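Long-range contact in HpcE (Thermus thermophilus, PDB 1WZO), which probably isomerises 2-hydroxyhepta-2,4-diene-1,7-dioate in the bacterial breakdown of homoprotocatechuate, as a member of the fumarylacetoacetate hydrolase family: residues 87-100 / 219-232. Residues are numbered along the deposited sequence; the frame is centred on the assembly and turned at random.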
loop_
_atom_site.group_PDB
_atom_site.type_symbol
_atom_site.label_atom_id
_atom_site.label_comp_id
_atom_site.label_asym_id
_atom_site.label_seq_id
_atom_site.Cartn_x
_atom_site.Cartn_y
_atom_site.Cartn_z
ATOM N N TYR B 87 -24.700 -11.478 -10.819
ATOM C CA TYR B 87 -25.420 -12.692 -10.452
ATOM C C TYR B 87 -24.738 -13.904 -11.102
ATOM O O TYR B 87 -24.531 -13.928 -12.310
ATOM C CB TYR B 87 -26.876 -12.565 -10.915
ATOM C CG TYR B 87 -27.802 -13.654 -10.422
ATOM C CD1 TYR B 87 -27.818 -14.912 -11.027
ATOM C CD2 TYR B 87 -28.678 -13.420 -9.363
ATOM C CE1 TYR B 87 -28.690 -15.907 -10.591
ATOM C CE2 TYR B 87 -29.556 -14.408 -8.918
ATOM C CZ TYR B 87 -29.556 -15.648 -9.539
ATOM O OH TYR B 87 -30.435 -16.621 -9.122
ATOM N N PRO B 88 -24.375 -14.921 -10.302
ATOM C CA PRO B 88 -23.714 -16.120 -10.832
ATOM C C PRO B 88 -24.552 -16.822 -11.889
ATOM O O PRO B 88 -25.702 -17.185 -11.636
ATOM C CB PRO B 88 -23.522 -16.988 -9.593
ATOM C CG PRO B 88 -23.393 -15.981 -8.492
ATOM C CD PRO B 88 -24.489 -15.001 -8.838
ATOM N N LYS B 89 -23.968 -17.016 -13.064
ATOM C CA LYS B 89 -24.657 -17.674 -14.169
ATOM C C LYS B 89 -25.230 -19.022 -13.752
ATOM O O LYS B 89 -24.503 -19.885 -13.261
ATOM C CB LYS B 89 -23.690 -17.882 -15.337
ATOM C CG LYS B 89 -24.335 -18.463 -16.589
ATOM C CD LYS B 89 -25.324 -17.480 -17.201
ATOM C CE LYS B 89 -24.654 -16.140 -17.486
ATOM N NZ LYS B 89 -23.399 -16.321 -18.266
ATOM N N GLY B 90 -26.533 -19.197 -13.943
ATOM C CA GLY B 90 -27.174 -20.455 -13.599
ATOM C C GLY B 90 -27.562 -20.657 -12.143
ATOM O O GLY B 90 -28.222 -21.643 -11.812
ATOM N N ALA B 91 -27.151 -19.746 -11.265
ATOM C CA ALA B 91 -27.488 -19.868 -9.849
ATOM C C ALA B 91 -28.992 -19.700 -9.665
ATOM O O ALA B 91 -29.619 -18.870 -10.324
ATOM C CB ALA B 91 -26.744 -18.815 -9.039
ATOM N N ARG B 92 -29.566 -20.488 -8.765
ATOM C CA ARG B 92 -30.995 -20.424 -8.503
ATOM C C ARG B 92 -31.360 -19.736 -7.198
ATOM O O ARG B 92 -32.424 -19.130 -7.100
ATOM C CB ARG B 92 -31.602 -21.833 -8.488
ATOM C CG ARG B 92 -31.961 -22.388 -9.857
ATOM C CD ARG B 92 -32.898 -23.583 -9.705
ATOM N NE ARG B 92 -32.212 -24.741 -9.144
ATOM C CZ ARG B 92 -32.804 -25.694 -8.431
ATOM N NH1 ARG B 92 -34.105 -25.632 -8.175
ATOM N NH2 ARG B 92 -32.091 -26.715 -7.981
ATOM N N PHE B 93 -30.482 -19.827 -6.201
ATOM C CA PHE B 93 -30.761 -19.243 -4.892
ATOM C C PHE B 93 -29.708 -18.262 -4.371
ATOM O O PHE B 93 -28.841 -18.645 -3.585
ATOM C CB PHE B 93 -30.942 -20.358 -3.856
ATOM C CG PHE B 93 -31.811 -21.495 -4.324
ATOM C CD1 PHE B 93 -31.243 -22.649 -4.853
ATOM C CD2 PHE B 93 -33.196 -21.410 -4.241
ATOM C CE1 PHE B 93 -32.044 -23.708 -5.293
ATOM C CE2 PHE B 93 -34.008 -22.462 -4.678
ATOM C CZ PHE B 93 -33.427 -23.611 -5.204
ATOM N N VAL B 94 -29.801 -17.003 -4.799
ATOM C CA VAL B 94 -28.882 -15.951 -4.362
ATOM C C VAL B 94 -29.637 -15.038 -3.395
ATOM O O VAL B 94 -30.757 -14.615 -3.682
ATOM C CB VAL B 94 -28.373 -15.122 -5.556
ATOM C CG1 VAL B 94 -27.468 -13.996 -5.070
ATOM C CG2 VAL B 94 -27.619 -16.020 -6.516
ATOM N N HIS B 95 -29.019 -14.742 -2.257
ATOM C CA HIS B 95 -29.637 -13.916 -1.222
ATOM C C HIS B 95 -28.778 -12.748 -0.761
ATOM O O HIS B 95 -27.546 -12.843 -0.717
ATOM C CB HIS B 95 -29.939 -14.774 0.008
ATOM C CG HIS B 95 -30.937 -15.862 -0.234
ATOM N ND1 HIS B 95 -32.238 -15.790 0.217
ATOM C CD2 HIS B 95 -30.825 -17.048 -0.877
ATOM C CE1 HIS B 95 -32.885 -16.885 -0.140
ATOM N NE2 HIS B 95 -32.050 -17.665 -0.806
ATOM N N TYR B 96 -29.433 -11.642 -0.409
ATOM C CA TYR B 96 -28.719 -10.489 0.119
ATOM C C TYR B 96 -28.691 -10.757 1.620
ATOM O O TYR B 96 -29.424 -11.618 2.112
ATOM C CB TYR B 96 -29.481 -9.178 -0.164
ATOM C CG TYR B 96 -30.769 -9.015 0.636
ATOM C CD1 TYR B 96 -30.737 -8.808 2.018
ATOM C CD2 TYR B 96 -32.018 -9.145 0.021
ATOM C CE1 TYR B 96 -31.913 -8.748 2.773
ATOM C CE2 TYR B 96 -33.203 -9.085 0.768
ATOM C CZ TYR B 96 -33.139 -8.892 2.141
ATOM O OH TYR B 96 -34.294 -8.876 2.893
ATOM N N GLU B 97 -27.839 -10.044 2.345
ATOM C CA GLU B 97 -27.767 -10.180 3.797
ATOM C C GLU B 97 -27.402 -8.812 4.361
ATOM O O GLU B 97 -26.263 -8.366 4.228
ATOM C CB GLU B 97 -26.721 -11.230 4.221
ATOM C CG GLU B 97 -27.158 -12.674 3.960
ATOM C CD GLU B 97 -26.293 -13.717 4.664
ATOM O OE1 GLU B 97 -26.600 -14.924 4.541
ATOM O OE2 GLU B 97 -25.314 -13.344 5.338
ATOM N N VAL B 98 -28.370 -8.131 4.973
ATOM C CA VAL B 98 -28.094 -6.814 5.539
ATOM C C VAL B 98 -27.398 -6.968 6.888
ATOM O O VAL B 98 -27.920 -7.601 7.807
ATOM C CB VAL B 98 -29.399 -5.958 5.678
ATOM C CG1 VAL B 98 -30.426 -6.677 6.533
ATOM C CG2 VAL B 98 -29.060 -4.592 6.253
ATOM N N GLU B 99 -26.202 -6.403 7.003
ATOM C CA GLU B 99 -25.450 -6.528 8.242
ATOM C C GLU B 99 -24.735 -5.262 8.660
ATOM O O GLU B 99 -24.290 -4.470 7.824
ATOM C CB GLU B 99 -24.405 -7.654 8.118
ATOM C CG GLU B 99 -24.909 -8.899 7.404
ATOM C CD GLU B 99 -23.965 -10.089 7.537
ATOM O OE1 GLU B 99 -22.836 -9.916 8.038
ATOM O OE2 GLU B 99 -24.358 -11.202 7.137
ATOM N N LEU B 100 -24.632 -5.073 9.970
ATOM C CA LEU B 100 -23.913 -3.937 10.515
ATOM C C LEU B 100 -22.438 -4.306 10.370
ATOM O O LEU B 100 -22.027 -5.394 10.785
ATOM C CB LEU B 100 -24.236 -3.752 12.001
ATOM C CG LEU B 100 -23.410 -2.702 12.753
ATOM C CD1 LEU B 100 -23.710 -1.308 12.206
ATOM C CD2 LEU B 100 -23.730 -2.776 14.245
ATOM N N ILE B 219 -37.008 -12.962 3.980
ATOM C CA ILE B 219 -37.296 -13.199 2.568
ATOM C C ILE B 219 -36.252 -12.385 1.813
ATOM O O ILE B 219 -36.512 -11.264 1.372
ATOM C CB ILE B 219 -38.718 -12.711 2.210
ATOM C CG1 ILE B 219 -39.728 -13.319 3.190
ATOM C CG2 ILE B 219 -39.070 -13.105 0.779
ATOM C CD1 ILE B 219 -39.727 -14.841 3.213
ATOM N N SER B 220 -35.070 -12.974 1.656
ATOM C CA SER B 220 -33.946 -12.290 1.031
ATOM C C SER B 220 -33.466 -12.726 -0.354
ATOM O O SER B 220 -32.378 -12.328 -0.780
ATOM C CB SER B 220 -32.766 -12.345 1.997
ATOM O OG SER B 220 -32.533 -13.687 2.399
ATOM N N GLN B 221 -34.251 -13.529 -1.064
ATOM C CA GLN B 221 -33.823 -13.972 -2.384
ATOM C C GLN B 221 -33.903 -12.840 -3.402
ATOM O O GLN B 221 -34.874 -12.081 -3.437
ATOM C CB GLN B 221 -34.657 -15.168 -2.850
ATOM C CG GLN B 221 -34.384 -15.580 -4.288
ATOM C CD GLN B 221 -34.870 -16.983 -4.600
ATOM O OE1 GLN B 221 -35.850 -17.455 -4.022
ATOM N NE2 GLN B 221 -34.192 -17.654 -5.525
ATOM N N VAL B 222 -32.866 -12.725 -4.226
ATOM C CA VAL B 222 -32.816 -11.680 -5.236
ATOM C C VAL B 222 -32.528 -12.262 -6.613
ATOM O O VAL B 222 -32.008 -13.368 -6.732
ATOM C CB VAL B 222 -31.749 -10.628 -4.882
ATOM C CG1 VAL B 222 -32.173 -9.867 -3.632
ATOM C CG2 VAL B 222 -30.405 -11.305 -4.650
ATOM N N ARG B 223 -32.876 -11.513 -7.653
ATOM C CA ARG B 223 -32.672 -11.976 -9.017
ATOM C C ARG B 223 -32.126 -10.878 -9.925
ATOM O O ARG B 223 -32.142 -9.697 -9.571
ATOM C CB ARG B 223 -33.999 -12.497 -9.576
ATOM C CG ARG B 223 -34.635 -13.578 -8.719
ATOM C CD ARG B 223 -35.969 -14.019 -9.293
ATOM N NE ARG B 223 -36.590 -15.069 -8.491
ATOM C CZ ARG B 223 -37.016 -14.908 -7.241
ATOM N NH1 ARG B 223 -36.892 -13.732 -6.636
ATOM N NH2 ARG B 223 -37.564 -15.928 -6.593
ATOM N N PRO B 224 -31.623 -11.256 -11.111
ATOM C CA PRO B 224 -31.082 -10.267 -12.046
ATOM C C PRO B 224 -32.109 -9.166 -12.293
ATOM O O PRO B 224 -33.290 -9.449 -12.489
ATOM C CB PRO B 224 -30.812 -11.093 -13.300
ATOM C CG PRO B 224 -30.439 -12.428 -12.738
ATOM C CD PRO B 224 -31.478 -12.621 -11.650
ATOM N N GLY B 225 -31.660 -7.915 -12.275
ATOM C CA GLY B 225 -32.569 -6.809 -12.504
ATOM C C GLY B 225 -33.045 -6.132 -11.231
ATOM O O GLY B 225 -33.450 -4.969 -11.260
ATOM N N ASP B 226 -33.002 -6.846 -10.111
ATOM C CA ASP B 226 -33.436 -6.263 -8.845
ATOM C C ASP B 226 -32.484 -5.177 -8.377
ATOM O O ASP B 226 -31.289 -5.209 -8.678
ATOM C CB ASP B 226 -33.523 -7.325 -7.746
ATOM C CG ASP B 226 -34.649 -8.309 -7.965
ATOM O OD1 ASP B 226 -35.591 -7.974 -8.717
ATOM O OD2 ASP B 226 -34.596 -9.412 -7.372
ATOM N N VAL B 227 -33.026 -4.214 -7.637
ATOM C CA VAL B 227 -32.243 -3.125 -7.076
ATOM C C VAL B 227 -32.337 -3.276 -5.564
ATOM O O VAL B 227 -33.408 -3.123 -4.976
ATOM C CB VAL B 227 -32.796 -1.744 -7.500
ATOM C CG1 VAL B 227 -31.996 -0.633 -6.834
ATOM C CG2 VAL B 227 -32.719 -1.602 -9.016
ATOM N N MET B 228 -31.214 -3.606 -4.937
ATOM C CA MET B 228 -31.189 -3.796 -3.497
ATOM C C MET B 228 -30.823 -2.513 -2.771
ATOM O O MET B 228 -29.852 -1.839 -3.127
ATOM C CB MET B 228 -30.187 -4.895 -3.130
ATOM C CG MET B 228 -30.463 -6.232 -3.797
ATOM S SD MET B 228 -29.142 -7.436 -3.501
ATOM C CE MET B 228 -27.816 -6.664 -4.411
ATOM N N ARG B 229 -31.617 -2.166 -1.761
ATOM C CA ARG B 229 -31.346 -0.980 -0.964
ATOM C C ARG B 229 -31.390 -1.385 0.499
ATOM O O ARG B 229 -32.452 -1.692 1.047
ATOM C CB ARG B 229 -32.374 0.124 -1.225
ATOM C CG ARG B 229 -31.989 1.456 -0.595
ATOM C CD ARG B 229 -33.067 2.501 -0.808
ATOM N NE ARG B 229 -34.264 2.214 -0.026
ATOM C CZ ARG B 229 -35.505 2.411 -0.460
ATOM N NH1 ARG B 229 -35.716 2.889 -1.679
ATOM N NH2 ARG B 229 -36.538 2.140 0.330
ATOM N N LEU B 230 -30.220 -1.397 1.125
ATOM C CA LEU B 230 -30.105 -1.766 2.522
ATOM C C LEU B 230 -29.938 -0.517 3.372
ATOM O O LEU B 230 -29.212 0.407 3.005
ATOM C CB LEU B 230 -28.912 -2.709 2.722
ATOM C CG LEU B 230 -29.154 -4.194 2.428
ATOM C CD1 LEU B 230 -29.803 -4.372 1.062
ATOM C CD2 LEU B 230 -27.823 -4.941 2.502
ATOM N N GLU B 231 -30.617 -0.499 4.511
ATOM C CA GLU B 231 -30.552 0.640 5.412
ATOM C C GLU B 231 -30.367 0.202 6.854
ATOM O O GLU B 231 -30.900 -0.819 7.281
ATOM C CB GLU B 231 -31.832 1.480 5.293
ATOM C CG GLU B 231 -31.973 2.228 3.975
ATOM C CD GLU B 231 -33.304 2.969 3.856
ATOM O OE1 GLU B 231 -33.753 3.557 4.863
ATOM O OE2 GLU B 231 -33.893 2.970 2.757
ATOM N N ILE B 232 -29.574 0.969 7.590
ATOM C CA ILE B 232 -29.339 0.704 8.997
ATOM C C ILE B 232 -29.450 2.046 9.700
ATOM O O ILE B 232 -28.925 3.055 9.224
ATOM C CB ILE B 232 -27.943 0.109 9.270
ATOM C CG1 ILE B 232 -27.802 -1.248 8.569
ATOM C CG2 ILE B 232 -27.746 -0.065 10.768
ATOM C CD1 ILE B 232 -26.508 -1.990 8.916
HETATM O O HOH W 1 -31.982 -16.269 -6.594
HETATM O O HOH W 2 -30.738 -12.782 4.433
#
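Tyr96 reaches from 87-100 across Ser220 of 219-232. Its CB meets Met228 SD at 3.8 Å, and with CG set between the backbone N and the carbonyl carbon (chi1 70°) the ring turns one face to Ser220, whose CB lies 3.5 Å from the ring centroid in a CH-pi contact. CG, CD1 and CE1 lie over Ser220, CD2 meets Ser220 O and, at the ring edge, Val222 CG1, CE2 and CZ rest against Ser220 CA and CB, and OH is hydrogen-bonded to Gln181 OE1. A small residue suits position 220, since it lets the ring lie close to the backbone. An alanine in place of Tyr96 would probably open a gap beside Ser220 and Met228 and leave Gln181 without its phenol partner.

Two backbone hydrogen bonds support a short, weakly bonded antiparallel pairing: Val222 N to Val94 O (2.9 Å, 170°) and Tyr96 N to Ser220 O. His95 ND1 and Ser220 OG share a 3.0 Å hydrogen bond at the imidazole edge, while Gln221 CB packs over the ring face. Water 1 donates to Tyr87 OH and Val222 O and accepts from Val94 N and Gln221 NE2. Pro224 CD sits over one face of the Tyr87 ring in a CH-pi contact, which suits proline's compact ring and polarised C-H. Direct and water-mediated polar bonds thus support the pairing around 94-96; beyond it the contact is mainly apolar, Leu230 and Ile232 of another sheet packing on Val98 and Leu100.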